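PDB 4NH0: ESX secretion system protein EccC from Thermomonospora curvata, which forms part of the ESX (type VII) secretion system as a weak ATPase with three FtsK domains, and might be the translocase that exports proteins such as EsxA and EsxB. Local coordinates for residues Y692-G697 against L770-W775; H306-G311 against S474-L479; D1046-A1051 against I1076-G1081. All coordinates share one frame; numbering follows the deposited sequence.

How the interactions relate
Each contact sits in a different FtsK domain of the one chain, and the chain order is interaction 2 (FtsK 1), interaction 1 (FtsK 2), interaction 3 (FtsK 3). Their centres are strung out accordingly: about 61 Å from interaction 2 to interaction 1, about 43 Å from there to interaction 3, and about 102 Å between the outer two. None touches another. All belong to sheets of P-loop NTPase folds. Interaction 2 pairs strand 306-310, which leads into the phosphate loop, with strand 473-479; interaction 1 pairs strands 689-694 and 767-772; interaction 3 sets the loop after strand 1039-1045 against the end of strand 1072-1078. One predicted and two ATP-occupied sites thus line the motor.

Interaction 1 (Y692-G697 against L770-W775). With MG (magnesium ion), chain D.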
loop_
_atom_site.group_PDB
_atom_site.type_symbol
_atom_site.label_atom_id
_atom_site.label_comp_id
_atom_site.label_asym_id
_atom_site.label_seq_id
_atom_site.Cartn_x
_atom_site.Cartn_y
_atom_site.Cartn_z
ATOM N N TYR A 692 -13.627 4.553 3.657
ATOM C CA TYR A 692 -14.560 4.554 2.540
ATOM C C TYR A 692 -13.798 4.275 1.252
ATOM O O TYR A 692 -12.963 5.074 0.826
ATOM C CB TYR A 692 -15.312 5.882 2.471
ATOM C CG TYR A 692 -16.100 6.167 3.728
ATOM C CD1 TYR A 692 -15.523 6.838 4.796
ATOM C CD2 TYR A 692 -17.413 5.744 3.854
ATOM C CE1 TYR A 692 -16.237 7.089 5.950
ATOM C CE2 TYR A 692 -18.136 5.991 5.003
ATOM C CZ TYR A 692 -17.542 6.662 6.048
ATOM O OH TYR A 692 -18.258 6.909 7.193
ATOM N N CYS A 693 -14.089 3.134 0.638
ATOM C CA CYS A 693 -13.229 2.596 -0.406
ATOM C C CYS A 693 -13.830 2.644 -1.805
ATOM O O CYS A 693 -15.036 2.486 -1.990
ATOM C CB CYS A 693 -12.858 1.153 -0.070
ATOM S SG CYS A 693 -12.267 0.921 1.619
ATOM N N LEU A 694 -12.962 2.871 -2.783
ATOM C CA LEU A 694 -13.315 2.779 -4.191
ATOM C C LEU A 694 -12.472 1.680 -4.820
ATOM O O LEU A 694 -11.376 1.939 -5.312
ATOM C CB LEU A 694 -13.085 4.111 -4.908
ATOM C CG LEU A 694 -14.211 5.147 -4.942
ATOM C CD1 LEU A 694 -14.748 5.442 -3.558
ATOM C CD2 LEU A 694 -13.722 6.425 -5.597
ATOM N N ASP A 695 -12.973 0.450 -4.787
ATOM C CA ASP A 695 -12.174 -0.685 -5.230
ATOM C C ASP A 695 -12.051 -0.723 -6.746
ATOM O O ASP A 695 -12.910 -1.253 -7.439
ATOM C CB ASP A 695 -12.767 -1.998 -4.723
ATOM C CG ASP A 695 -11.750 -3.120 -4.691
ATOM O OD1 ASP A 695 -10.793 -3.088 -5.491
ATOM O OD2 ASP A 695 -11.901 -4.035 -3.856
ATOM N N PHE A 696 -10.962 -0.163 -7.254
ATOM C CA PHE A 696 -10.699 -0.177 -8.682
ATOM C C PHE A 696 -9.514 -1.082 -9.037
ATOM O O PHE A 696 -8.990 -1.008 -10.145
ATOM C CB PHE A 696 -10.453 1.250 -9.195
ATOM C CG PHE A 696 -11.692 2.096 -9.250
ATOM C CD1 PHE A 696 -12.941 1.508 -9.364
ATOM C CD2 PHE A 696 -11.612 3.480 -9.189
ATOM C CE1 PHE A 696 -14.089 2.287 -9.409
ATOM C CE2 PHE A 696 -12.753 4.255 -9.236
ATOM C CZ PHE A 696 -13.988 3.659 -9.347
ATOM N N GLY A 697 -9.127 -1.970 -8.125
ATOM C CA GLY A 697 -8.035 -2.884 -8.408
ATOM C C GLY A 697 -8.231 -4.322 -7.958
ATOM O O GLY A 697 -7.466 -4.823 -7.137
ATOM N N LEU A 770 -10.236 7.969 2.744
ATOM C CA LEU A 770 -10.804 7.681 1.433
ATOM C C LEU A 770 -9.831 6.843 0.614
ATOM O O LEU A 770 -8.766 7.318 0.223
ATOM C CB LEU A 770 -11.146 8.975 0.695
ATOM C CG LEU A 770 -11.689 8.822 -0.724
ATOM C CD1 LEU A 770 -13.013 8.085 -0.713
ATOM C CD2 LEU A 770 -11.837 10.179 -1.388
ATOM N N VAL A 771 -10.200 5.592 0.356
ATOM C CA VAL A 771 -9.312 4.662 -0.327
ATOM C C VAL A 771 -9.704 4.449 -1.785
ATOM O O VAL A 771 -10.852 4.128 -2.089
ATOM C CB VAL A 771 -9.286 3.298 0.382
ATOM C CG1 VAL A 771 -8.251 2.391 -0.256
ATOM C CG2 VAL A 771 -8.994 3.477 1.861
ATOM N N VAL A 772 -8.741 4.633 -2.680
ATOM C CA VAL A 772 -8.936 4.348 -4.096
ATOM C C VAL A 772 -7.890 3.339 -4.553
ATOM O O VAL A 772 -6.691 3.580 -4.427
ATOM C CB VAL A 772 -8.844 5.620 -4.953
ATOM C CG1 VAL A 772 -8.994 5.279 -6.424
ATOM C CG2 VAL A 772 -9.903 6.622 -4.527
ATOM N N ASP A 773 -8.346 2.209 -5.081
ATOM C CA ASP A 773 -7.448 1.108 -5.415
ATOM C C ASP A 773 -6.661 1.364 -6.701
ATOM O O ASP A 773 -5.455 1.135 -6.748
ATOM C CB ASP A 773 -8.237 -0.195 -5.535
ATOM C CG ASP A 773 -7.394 -1.418 -5.233
ATOM O OD1 ASP A 773 -6.153 -1.323 -5.316
ATOM O OD2 ASP A 773 -7.975 -2.477 -4.918
ATOM N N ASN A 774 -7.339 1.831 -7.743
ATOM C CA ASN A 774 -6.669 2.152 -8.999
ATOM C C ASN A 774 -7.006 3.564 -9.441
ATOM O O ASN A 774 -8.055 3.805 -10.036
ATOM C CB ASN A 774 -7.057 1.152 -10.083
ATOM C CG ASN A 774 -6.136 1.185 -11.285
ATOM O OD1 ASN A 774 -5.526 2.206 -11.596
ATOM N ND2 ASN A 774 -6.042 0.057 -11.978
ATOM N N TRP A 775 -6.102 4.492 -9.147
ATOM C CA TRP A 775 -6.310 5.899 -9.450
ATOM C C TRP A 775 -6.488 6.143 -10.942
ATOM O O TRP A 775 -7.218 7.046 -11.346
ATOM C CB TRP A 775 -5.142 6.727 -8.924
ATOM C CG TRP A 775 -5.302 8.192 -9.156
ATOM C CD1 TRP A 775 -4.729 8.932 -10.146
ATOM C CD2 TRP A 775 -6.095 9.099 -8.385
ATOM N NE1 TRP A 775 -5.113 10.245 -10.038
ATOM C CE2 TRP A 775 -5.953 10.374 -8.963
ATOM C CE3 TRP A 775 -6.912 8.958 -7.260
ATOM C CZ2 TRP A 775 -6.595 11.498 -8.456
ATOM C CZ3 TRP A 775 -7.546 10.076 -6.757
ATOM C CH2 TRP A 775 -7.387 11.329 -7.357
HETATM MG MG MG D . -5.489 -4.421 -7.530
HETATM O O HOH W 1 -5.479 -6.448 -7.261
#
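At the magnesium site of the second ATPase domain, D773 and N774 lie against F696 and G697, where two parallel strands run out into loops. Upstream, strands 689-694 and 767-772 are joined by hydrogen bonds from V771 N to Y692 O (2.9 Å), L694 N to V771 O and D773 N to L694 O. On one face of the sheet SG of C693 meets CB of V771; on the other, L694 and V772 lie side by side, CD2 to CG2 at 4.0 Å, with helix 719-742 packed on L694. G697 O binds the magnesium ion at 2.1 Å, and S670 OG binds it too. The fold is that of a P-loop NTPase, and D773, directly after a hydrophobic strand, probably is the Walker B aspartate. Its CG is anti to the backbone N (chi1 -153°), and its OD1 stops 3.9 Å from the magnesium ion. The acidic groups of D695 and D773 lie side by side, planes 37° apart, without a hydrogen bond between them; D695 OD1 takes G699 N and, weakly, G697 N, and OD2 takes L701 N. N774 caps helix 775-781, its OD1 weakly hydrogen-bonded to L776 N and T777 N.

Interaction 2 (H306-G311 against S474-L479)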
loop_
_atom_site.group_PDB
_atom_site.type_symbol
_atom_site.label_atom_id
_atom_site.label_comp_id
_atom_site.label_asym_id
_atom_site.label_seq_id
_atom_site.Cartn_x
_atom_site.Cartn_y
_atom_site.Cartn_z
ATOM N N HIS A 306 45.355 -13.859 7.756
ATOM C CA HIS A 306 44.550 -14.367 6.652
ATOM C C HIS A 306 45.334 -15.314 5.750
ATOM O O HIS A 306 46.564 -15.290 5.728
ATOM C CB HIS A 306 44.002 -13.202 5.832
ATOM C CG HIS A 306 43.629 -12.013 6.660
ATOM N ND1 HIS A 306 42.440 -11.930 7.351
ATOM C CD2 HIS A 306 44.293 -10.861 6.915
ATOM C CE1 HIS A 306 42.387 -10.778 7.994
ATOM N NE2 HIS A 306 43.498 -10.110 7.745
ATOM N N GLY A 307 44.612 -16.144 5.004
ATOM C CA GLY A 307 45.239 -17.114 4.127
ATOM C C GLY A 307 44.386 -17.536 2.948
ATOM O O GLY A 307 43.217 -17.164 2.846
ATOM N N LEU A 308 44.976 -18.326 2.057
ATOM C CA LEU A 308 44.310 -18.746 0.831
ATOM C C LEU A 308 44.476 -20.243 0.584
ATOM O O LEU A 308 45.534 -20.811 0.852
ATOM C CB LEU A 308 44.850 -17.946 -0.359
ATOM C CG LEU A 308 44.517 -18.415 -1.775
ATOM C CD1 LEU A 308 44.109 -17.241 -2.642
ATOM C CD2 LEU A 308 45.711 -19.129 -2.385
ATOM N N CYS A 309 43.425 -20.875 0.070
ATOM C CA CYS A 309 43.460 -22.299 -0.239
ATOM C C CYS A 309 42.940 -22.580 -1.643
ATOM O O CYS A 309 41.833 -22.180 -1.995
ATOM C CB CYS A 309 42.646 -23.090 0.784
ATOM S SG CYS A 309 42.356 -24.811 0.324
ATOM N N ILE A 310 43.743 -23.275 -2.441
ATOM C CA ILE A 310 43.350 -23.633 -3.798
ATOM C C ILE A 310 43.405 -25.143 -3.986
ATOM O O ILE A 310 44.372 -25.791 -3.588
ATOM C CB ILE A 310 44.249 -22.949 -4.847
ATOM C CG1 ILE A 310 44.127 -21.430 -4.742
ATOM C CG2 ILE A 310 43.886 -23.407 -6.250
ATOM C CD1 ILE A 310 42.715 -20.916 -4.924
ATOM N N GLY A 311 42.358 -25.700 -4.583
ATOM C CA GLY A 311 42.301 -27.124 -4.846
ATOM C C GLY A 311 41.220 -27.469 -5.848
ATOM O O GLY A 311 40.045 -27.180 -5.630
ATOM N N SER A 474 48.740 -14.313 4.132
ATOM C CA SER A 474 49.995 -14.812 4.679
ATOM C C SER A 474 50.242 -16.269 4.311
ATOM O O SER A 474 51.115 -16.569 3.497
ATOM C CB SER A 474 50.012 -14.647 6.196
ATOM O OG SER A 474 49.639 -13.331 6.566
ATOM N N TYR A 475 49.481 -17.176 4.914
ATOM C CA TYR A 475 49.654 -18.598 4.644
ATOM C C TYR A 475 48.898 -19.013 3.391
ATOM O O TYR A 475 47.863 -18.437 3.060
ATOM C CB TYR A 475 49.204 -19.443 5.841
ATOM C CG TYR A 475 47.730 -19.352 6.184
ATOM C CD1 TYR A 475 47.248 -18.339 6.999
ATOM C CD2 TYR A 475 46.828 -20.297 5.713
ATOM C CE1 TYR A 475 45.910 -18.260 7.326
ATOM C CE2 TYR A 475 45.485 -20.223 6.034
ATOM C CZ TYR A 475 45.033 -19.202 6.840
ATOM O OH TYR A 475 43.699 -19.122 7.164
ATOM N N ARG A 476 49.428 -20.006 2.687
ATOM C CA ARG A 476 48.813 -20.481 1.456
ATOM C C ARG A 476 48.805 -22.004 1.411
ATOM O O ARG A 476 49.856 -22.640 1.470
ATOM C CB ARG A 476 49.546 -19.913 0.238
ATOM C CG ARG A 476 49.403 -18.407 0.074
ATOM C CD ARG A 476 50.109 -17.907 -1.174
ATOM N NE ARG A 476 50.040 -16.456 -1.309
ATOM C CZ ARG A 476 50.670 -15.756 -2.246
ATOM N NH1 ARG A 476 51.424 -16.371 -3.150
ATOM N NH2 ARG A 476 50.545 -14.437 -2.284
ATOM N N ILE A 477 47.613 -22.582 1.320
ATOM C CA ILE A 477 47.473 -24.028 1.238
ATOM C C ILE A 477 47.154 -24.449 -0.189
ATOM O O ILE A 477 46.083 -24.145 -0.711
ATOM C CB ILE A 477 46.374 -24.551 2.176
ATOM C CG1 ILE A 477 46.708 -24.213 3.629
ATOM C CG2 ILE A 477 46.202 -26.051 2.012
ATOM C CD1 ILE A 477 45.747 -24.803 4.629
ATOM N N GLY A 478 48.090 -25.152 -0.816
ATOM C CA GLY A 478 47.920 -25.575 -2.190
ATOM C C GLY A 478 47.728 -27.070 -2.338
ATOM O O GLY A 478 48.676 -27.843 -2.216
ATOM N N LEU A 479 46.491 -27.478 -2.598
ATOM C CA LEU A 479 46.203 -28.866 -2.924
ATOM C C LEU A 479 46.512 -29.105 -4.395
ATOM O O LEU A 479 47.203 -28.305 -5.024
ATOM C CB LEU A 479 44.747 -29.208 -2.615
ATOM C CG LEU A 479 44.285 -28.923 -1.187
ATOM C CD1 LEU A 479 42.859 -29.399 -0.983
ATOM C CD2 LEU A 479 45.217 -29.577 -0.183
#
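Y475 lays the face of its ring over the backbone of G307. CA of G307 stands 3.4 Å from the ring centroid and only 12° off the ring normal, a CH-pi contact over the middle of the ring. Chi1 of 64° puts CG of Y475 between its own backbone N and carbonyl carbon, which starts the ring toward the neighbouring strand. G307 has no CB on this face of the sheet, and the ring can therefore lie flat on that strand. Further along the same face, CB of C309 and CB of I477 meet at 4.2 Å, and both Y475 and I477 reach L293 of strand 290-294.

On the other face L308 stands next to R476. L308 packs on F426, L466 and V490, while the arginine chain extends away to a salt bridge between its NH2 and OD2 of D470. At the start of the pair, the ring of H306 turns to the far side of its strand, where ND1 is hydrogen-bonded to L454 N.

The two backbones run parallel, their axes 11° apart, and are joined by five hydrogen bonds: S474 N to H306 O, L308 N to Y475 O, I477 N to L308 O (2.8 Å), I310 N to I477 O and L479 N to I310 O. At the last of them CB of L479 sits 3.9 Å from CA of G311.

Strand 306-310 also bonds to strand 452-458 along its other edge, so it runs through the interior of the sheet. G311, directly after it, opens the predicted ATP-binding loop. The arrangement is as in P-loop NTPases, where a central parallel strand leads into the Walker A loop, and is consistent with the site predicted here.

Interaction 3 (D1046-A1051 against I1076-G1081); sequences DYEMVA and IARSMG
The guanidinium of R1078 has CB of E1048 over one face, 3.8 Å above the plane and over its centre, and the carbonyl of G1081 at its edge. NH1 and NH2 both hydrogen-bond to G1081 O, end-on, at 3.1 and 3.2 Å, and that oxygen lies practically in the guanidinium plane. The ring of Y1047 is turned 55° from that plane: CD of R1078 comes to the ring's edge, 4.1 Å from CD2, while CG2 of I1076 approaches obliquely and sits 3.6 Å from Y1047 CB.

This is the nucleotide end of the P-loop NTPase sheet in the third FtsK domain, where the loop after strand 1039-1045 meets the end of strand 1072-1078. D1046, which by sequence probably occupies the position of E425 in FtsK 1, touches the bound ATP, and its OD2 is hydrogen-bonded to S982 OG. One residue on, Y1047 N hydrogen-bonds to A1077 O at 2.8 Å, tying the loop to the strand. Helix 1090-1097 packs on both Y1047 and I1076.

Replacing R1078 with an alanine would probably leave the G1081 carbonyl without its two donors and open a gap beside E1048 CB and the Y1047 ring edge, freeing the 1079-1081 loop to shift.

E1048 folds back toward that loop: chi1 of 75° sets CG between the backbone N and carbonyl carbon, and the chain bends at chi2. Its charge stays apart from the arginine's, OE1 to R1078 NE being 5.3 Å. Instead OE1 accepts S1079 N at 3.0 Å, with the N-H coming from well above the carboxylate plane.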
loop_
_atom_site.group_PDB
_atom_site.type_symbol
_atom_site.label_atom_id
_atom_site.label_comp_id
_atom_site.label_asym_id
_atom_site.label_seq_id
_atom_site.Cartn_x
_atom_site.Cartn_y
_atom_site.Cartn_z
ATOM N N ASP A 1046 -48.036 14.990 -21.416
ATOM C CA ASP A 1046 -47.963 14.233 -22.663
ATOM C C ASP A 1046 -48.004 15.163 -23.872
ATOM O O ASP A 1046 -48.943 15.124 -24.666
ATOM C CB ASP A 1046 -49.096 13.208 -22.740
ATOM C CG ASP A 1046 -49.024 12.178 -21.633
ATOM O OD1 ASP A 1046 -47.926 11.629 -21.402
ATOM O OD2 ASP A 1046 -50.063 11.918 -20.991
ATOM N N TYR A 1047 -46.977 15.995 -24.002
ATOM C CA TYR A 1047 -46.922 17.000 -25.057
ATOM C C TYR A 1047 -46.761 16.382 -26.442
ATOM O O TYR A 1047 -47.131 16.991 -27.444
ATOM C CB TYR A 1047 -45.779 17.981 -24.787
ATOM C CG TYR A 1047 -45.653 19.089 -25.808
ATOM C CD1 TYR A 1047 -46.489 20.195 -25.767
ATOM C CD2 TYR A 1047 -44.693 19.032 -26.807
ATOM C CE1 TYR A 1047 -46.378 21.211 -26.696
ATOM C CE2 TYR A 1047 -44.573 20.044 -27.740
ATOM C CZ TYR A 1047 -45.418 21.130 -27.680
ATOM O OH TYR A 1047 -45.300 22.139 -28.608
ATOM N N GLU A 1048 -46.211 15.174 -26.498
ATOM C CA GLU A 1048 -45.995 14.506 -27.775
ATOM C C GLU A 1048 -47.320 14.118 -28.422
ATOM O O GLU A 1048 -47.399 13.942 -29.636
ATOM C CB GLU A 1048 -45.110 13.268 -27.598
ATOM C CG GLU A 1048 -45.802 12.070 -26.959
ATOM C CD GLU A 1048 -45.916 12.181 -25.452
ATOM O OE1 GLU A 1048 -45.509 13.220 -24.892
ATOM O OE2 GLU A 1048 -46.406 11.220 -24.824
ATOM N N MET A 1049 -48.360 13.995 -27.603
ATOM C CA MET A 1049 -49.680 13.615 -28.088
ATOM C C MET A 1049 -50.522 14.838 -28.434
ATOM O O MET A 1049 -51.597 14.714 -29.017
ATOM C CB MET A 1049 -50.402 12.758 -27.047
ATOM C CG MET A 1049 -49.781 11.390 -26.830
ATOM S SD MET A 1049 -50.271 10.656 -25.259
ATOM C CE MET A 1049 -52.054 10.783 -25.368
ATOM N N VAL A 1050 -50.029 16.017 -28.071
ATOM C CA VAL A 1050 -50.735 17.259 -28.360
ATOM C C VAL A 1050 -49.998 18.038 -29.448
ATOM O O VAL A 1050 -50.500 19.036 -29.967
ATOM C CB VAL A 1050 -50.892 18.132 -27.093
ATOM C CG1 VAL A 1050 -49.610 18.887 -26.802
ATOM C CG2 VAL A 1050 -52.055 19.099 -27.244
ATOM N N ALA A 1051 -48.805 17.567 -29.797
ATOM C CA ALA A 1051 -48.002 18.206 -30.833
ATOM C C ALA A 1051 -48.194 17.525 -32.183
ATOM O O ALA A 1051 -47.226 17.115 -32.823
ATOM C CB ALA A 1051 -46.533 18.201 -30.442
ATOM N N ILE A 1076 -44.470 21.868 -19.052
ATOM C CA ILE A 1076 -44.667 20.867 -20.093
ATOM C C ILE A 1076 -43.910 19.569 -19.828
ATOM O O ILE A 1076 -42.748 19.587 -19.427
ATOM C CB ILE A 1076 -44.234 21.426 -21.467
ATOM C CG1 ILE A 1076 -45.023 22.691 -21.804
ATOM C CG2 ILE A 1076 -44.417 20.394 -22.559
ATOM C CD1 ILE A 1076 -44.607 23.335 -23.102
ATOM N N ALA A 1077 -44.584 18.444 -20.050
ATOM C CA ALA A 1077 -43.946 17.135 -20.001
ATOM C C ALA A 1077 -44.085 16.432 -21.345
ATOM O O ALA A 1077 -45.168 16.403 -21.928
ATOM C CB ALA A 1077 -44.546 16.289 -18.901
ATOM N N ARG A 1078 -42.989 15.861 -21.835
ATOM C CA ARG A 1078 -43.009 15.169 -23.116
ATOM C C ARG A 1078 -42.300 13.823 -23.030
ATOM O O ARG A 1078 -41.328 13.671 -22.292
ATOM C CB ARG A 1078 -42.361 16.030 -24.202
ATOM C CG ARG A 1078 -42.559 15.490 -25.608
ATOM C CD ARG A 1078 -41.729 16.240 -26.631
ATOM N NE ARG A 1078 -41.938 15.706 -27.973
ATOM C CZ ARG A 1078 -41.528 14.505 -28.367
ATOM N NH1 ARG A 1078 -40.886 13.711 -27.523
ATOM N NH2 ARG A 1078 -41.760 14.096 -29.606
ATOM N N SER A 1079 -42.792 12.849 -23.790
ATOM C CA SER A 1079 -42.170 11.534 -23.845
ATOM C C SER A 1079 -40.777 11.614 -24.454
ATOM O O SER A 1079 -40.371 12.655 -24.969
ATOM C CB SER A 1079 -43.033 10.557 -24.644
ATOM O OG SER A 1079 -42.433 9.275 -24.696
ATOM N N MET A 1080 -40.051 10.504 -24.401
ATOM C CA MET A 1080 -38.669 10.478 -24.855
ATOM C C MET A 1080 -38.559 10.301 -26.366
ATOM O O MET A 1080 -37.648 10.837 -26.997
ATOM C CB MET A 1080 -37.907 9.361 -24.146
ATOM C CG MET A 1080 -36.413 9.453 -24.318
ATOM S SD MET A 1080 -35.804 11.059 -23.786
ATOM C CE MET A 1080 -34.203 11.061 -24.573
ATOM N N GLY A 1081 -39.493 9.550 -26.940
ATOM C CA GLY A 1081 -39.462 9.232 -28.357
ATOM C C GLY A 1081 -39.527 10.436 -29.275
ATOM O O GLY A 1081 -40.488 11.202 -29.249
#